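Local coordinates for DNA ligase (Archaeoglobus fulgidus, PDB 3GDE), which is an ATP-dependent DNA ligase that probably seals nicks in double-stranded DNA during replication, recombination and repair through an AMP-lysine intermediate, at residues Val277-Val285 and Val326-Ala337. Residues are numbered along the deposited sequence; the frame is centred on the assembly and turned at random.
Sequences VTNALPDIV and VAKMVEKIPLEA
I284 and L335 meet at about a right angle in the adenylation domain, where the first turn of helix 282-291 packs on helix 327-332 and the start of strand 335-342. CG1 of I284 lies anti to its carbonyl carbon (chi1 -65°), and the second torsion bends CD1 over the strand backbone, 3.9 Å from L335 CB and 3.8 Å from L335 O. The other branch, CG2, faces the methyl of A337, whose side chain is about 7 Å from that of E301, a predicted ATP-binding residue. With an alanine in place of I284, a gap would probably open over L335 CB and uncover the strand backbone. L335 also reaches L281, its CD1 lying 3.7 Å from L281 CD2. V330 straddles the helix start: CG1 rests on D283 CB at 3.8 Å, while CG2 faces the ring of P282. With CG of D283 between its backbone N and carbonyl carbon (chi1 52°), OD1 lies beside L335 CD1. OD2 forms a salt bridge with R319, whose guanidinium also donates hydrogen bonds to A280 O and I333 O. One water links A280 O to V326 O; another donates to D283 OD1 at 2.6 Å and accepts from L335 N at 2.9 Å.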
loop_
_atom_site.group_PDB
_atom_site.type_symbol
_atom_site.label_atom_id
_atom_site.label_comp_id
_atom_site.label_asym_id
_atom_site.label_seq_id
_atom_site.Cartn_x
_atom_site.Cartn_y
_atom_site.Cartn_z
ATOM N N VAL A 277 9.588 8.533 -3.613
ATOM C CA VAL A 277 10.923 7.989 -3.893
ATOM C C VAL A 277 11.826 9.058 -4.536
ATOM O O VAL A 277 12.859 8.744 -5.127
ATOM C CB VAL A 277 10.852 6.704 -4.803
ATOM C CG1 VAL A 277 10.215 5.525 -4.068
ATOM C CG2 VAL A 277 10.109 6.985 -6.119
ATOM N N THR A 278 11.427 10.318 -4.406
ATOM C CA THR A 278 12.137 11.456 -5.013
ATOM C C THR A 278 13.620 11.562 -4.611
ATOM O O THR A 278 14.483 11.711 -5.474
ATOM C CB THR A 278 11.419 12.779 -4.695
ATOM O OG1 THR A 278 10.022 12.620 -4.961
ATOM C CG2 THR A 278 11.962 13.932 -5.543
ATOM N N ASN A 279 13.902 11.477 -3.312
ATOM C CA ASN A 279 15.268 11.605 -2.795
ATOM C C ASN A 279 16.159 10.423 -3.174
ATOM O O ASN A 279 17.389 10.538 -3.166
ATOM C CB ASN A 279 15.265 11.805 -1.268
ATOM C CG ASN A 279 14.568 13.084 -0.852
ATOM O OD1 ASN A 279 14.437 14.022 -1.643
ATOM N ND2 ASN A 279 14.093 13.126 0.387
ATOM N N ALA A 280 15.532 9.294 -3.503
ATOM C CA ALA A 280 16.257 8.109 -3.950
ATOM C C ALA A 280 16.675 8.227 -5.415
ATOM O O ALA A 280 17.559 7.501 -5.868
ATOM C CB ALA A 280 15.419 6.855 -3.725
ATOM N N LEU A 281 16.057 9.155 -6.145
ATOM C CA LEU A 281 16.301 9.293 -7.583
ATOM C C LEU A 281 16.828 10.666 -8.029
ATOM O O LEU A 281 16.248 11.286 -8.933
ATOM C CB LEU A 281 15.036 8.924 -8.384
ATOM C CG LEU A 281 14.266 7.626 -8.070
ATOM C CD1 LEU A 281 13.071 7.483 -8.999
ATOM C CD2 LEU A 281 15.158 6.377 -8.127
ATOM N N PRO A 282 17.947 11.141 -7.433
ATOM C CA PRO A 282 18.495 12.424 -7.893
ATOM C C PRO A 282 18.831 12.434 -9.385
ATOM O O PRO A 282 18.623 13.456 -10.057
ATOM C CB PRO A 282 19.765 12.595 -7.046
ATOM C CG PRO A 282 20.080 11.237 -6.523
ATOM C CD PRO A 282 18.755 10.573 -6.338
ATOM N N ASP A 283 19.313 11.301 -9.902
ATOM C CA ASP A 283 19.647 11.177 -11.319
ATOM C C ASP A 283 18.451 11.407 -12.245
ATOM O O ASP A 283 18.541 12.168 -13.213
ATOM C CB ASP A 283 20.336 9.838 -11.618
ATOM C CG ASP A 283 19.559 8.622 -11.101
ATOM O OD1 ASP A 283 19.755 7.524 -11.664
ATOM O OD2 ASP A 283 18.775 8.744 -10.138
ATOM N N ILE A 284 17.333 10.745 -11.943
ATOM C CA ILE A 284 16.110 10.901 -12.731
ATOM C C ILE A 284 15.497 12.292 -12.512
ATOM O O ILE A 284 15.068 12.935 -13.465
ATOM C CB ILE A 284 15.090 9.746 -12.453
ATOM C CG1 ILE A 284 15.655 8.389 -12.917
ATOM C CG2 ILE A 284 13.731 10.022 -13.096
ATOM C CD1 ILE A 284 16.100 8.319 -14.404
ATOM N N VAL A 285 15.480 12.748 -11.262
ATOM C CA VAL A 285 15.018 14.105 -10.924
ATOM C C VAL A 285 15.691 15.186 -11.796
ATOM O O VAL A 285 15.001 16.000 -12.424
ATOM C CB VAL A 285 15.164 14.395 -9.391
ATOM C CG1 VAL A 285 15.014 15.877 -9.069
ATOM C CG2 VAL A 285 14.138 13.594 -8.613
ATOM N N VAL A 326 23.290 7.951 -1.161
ATOM C CA VAL A 326 22.586 7.482 -2.352
ATOM C C VAL A 326 23.404 7.729 -3.624
ATOM O O VAL A 326 23.077 7.210 -4.695
ATOM C CB VAL A 326 21.164 8.113 -2.465
ATOM C CG1 VAL A 326 20.301 7.706 -1.283
ATOM C CG2 VAL A 326 21.234 9.637 -2.572
ATOM N N ALA A 327 24.470 8.516 -3.485
ATOM C CA ALA A 327 25.396 8.830 -4.577
ATOM C C ALA A 327 26.086 7.584 -5.143
ATOM O O ALA A 327 26.386 7.516 -6.338
ATOM C CB ALA A 327 26.437 9.847 -4.101
ATOM N N LYS A 328 26.326 6.610 -4.266
ATOM C CA LYS A 328 26.932 5.330 -4.630
ATOM C C LYS A 328 25.992 4.492 -5.496
ATOM O O LYS A 328 26.429 3.786 -6.404
ATOM C CB LYS A 328 27.292 4.548 -3.362
ATOM C CG LYS A 328 28.435 3.560 -3.534
ATOM C CD LYS A 328 29.790 4.209 -3.228
ATOM C CE LYS A 328 30.938 3.215 -3.365
ATOM N NZ LYS A 328 30.777 2.006 -2.497
ATOM N N MET A 329 24.699 4.585 -5.196
ATOM C CA MET A 329 23.653 3.840 -5.897
ATOM C C MET A 329 23.446 4.311 -7.334
ATOM O O MET A 329 23.168 3.499 -8.219
ATOM C CB MET A 329 22.340 3.913 -5.115
ATOM C CG MET A 329 22.389 3.185 -3.784
ATOM S SD MET A 329 22.736 1.427 -4.001
ATOM C CE MET A 329 21.088 0.816 -4.355
ATOM N N VAL A 330 23.592 5.615 -7.562
ATOM C CA VAL A 330 23.505 6.176 -8.914
ATOM C C VAL A 330 24.568 5.557 -9.830
ATOM O O VAL A 330 24.335 5.388 -11.032
ATOM C CB VAL A 330 23.609 7.734 -8.920
ATOM C CG1 VAL A 330 23.559 8.289 -10.341
ATOM C CG2 VAL A 330 22.497 8.353 -8.094
ATOM N N GLU A 331 25.718 5.208 -9.249
ATOM C CA GLU A 331 26.832 4.627 -10.008
ATOM C C GLU A 331 26.653 3.132 -10.270
ATOM O O GLU A 331 26.792 2.689 -11.411
ATOM C CB GLU A 331 28.186 4.899 -9.324
ATOM C CG GLU A 331 28.453 6.367 -8.962
ATOM C CD GLU A 331 28.283 7.330 -10.138
ATOM O OE1 GLU A 331 28.958 7.142 -11.179
ATOM O OE2 GLU A 331 27.475 8.283 -10.011
ATOM N N LYS A 332 26.364 2.366 -9.214
ATOM C CA LYS A 332 26.083 0.928 -9.324
ATOM C C LYS A 332 24.926 0.642 -10.280
ATOM O O LYS A 332 25.054 -0.167 -11.203
ATOM C CB LYS A 332 25.756 0.323 -7.948
ATOM C CG LYS A 332 26.886 -0.477 -7.287
ATOM C CD LYS A 332 27.179 -1.806 -8.016
ATOM C CE LYS A 332 26.270 -2.953 -7.562
ATOM N NZ LYS A 332 26.669 -3.527 -6.242
ATOM N N ILE A 333 23.807 1.328 -10.054
ATOM C CA ILE A 333 22.557 1.060 -10.769
ATOM C C ILE A 333 22.081 2.329 -11.486
ATOM O O ILE A 333 21.312 3.109 -10.916
ATOM C CB ILE A 333 21.441 0.537 -9.798
ATOM C CG1 ILE A 333 21.994 -0.529 -8.841
ATOM C CG2 ILE A 333 20.228 0.037 -10.569
ATOM C CD1 ILE A 333 21.107 -0.819 -7.641
ATOM N N PRO A 334 22.575 2.565 -12.719
ATOM C CA PRO A 334 22.035 3.624 -13.575
ATOM C C PRO A 334 20.572 3.381 -13.958
ATOM O O PRO A 334 20.117 2.233 -13.982
ATOM C CB PRO A 334 22.924 3.552 -14.825
ATOM C CG PRO A 334 24.198 2.912 -14.343
ATOM C CD PRO A 334 23.714 1.885 -13.362
ATOM N N LEU A 335 19.849 4.459 -14.249
ATOM C CA LEU A 335 18.435 4.361 -14.585
ATOM C C LEU A 335 18.068 5.212 -15.785
ATOM O O LEU A 335 18.747 6.192 -16.095
ATOM C CB LEU A 335 17.566 4.791 -13.401
ATOM C CG LEU A 335 17.719 4.113 -12.039
ATOM C CD1 LEU A 335 16.950 4.902 -10.978
ATOM C CD2 LEU A 335 17.268 2.667 -12.075
ATOM N N GLU A 336 16.987 4.824 -16.459
ATOM C CA GLU A 336 16.311 5.715 -17.394
ATOM C C GLU A 336 14.802 5.606 -17.247
ATOM O O GLU A 336 14.297 4.620 -16.709
ATOM C CB GLU A 336 16.763 5.495 -18.836
ATOM C CG GLU A 336 16.775 4.068 -19.294
ATOM C CD GLU A 336 17.528 3.902 -20.588
ATOM O OE1 GLU A 336 16.894 3.540 -21.596
ATOM O OE2 GLU A 336 18.752 4.146 -20.598
ATOM N N ALA A 337 14.099 6.639 -17.705
ATOM C CA ALA A 337 12.654 6.731 -17.549
ATOM C C ALA A 337 11.975 6.783 -18.906
ATOM O O ALA A 337 12.428 7.488 -19.805
ATOM C CB ALA A 337 12.278 7.951 -16.712
HETATM O O HOH W 1 20.695 8.140 -5.492
HETATM O O HOH W 2 21.227 6.948 -13.729
#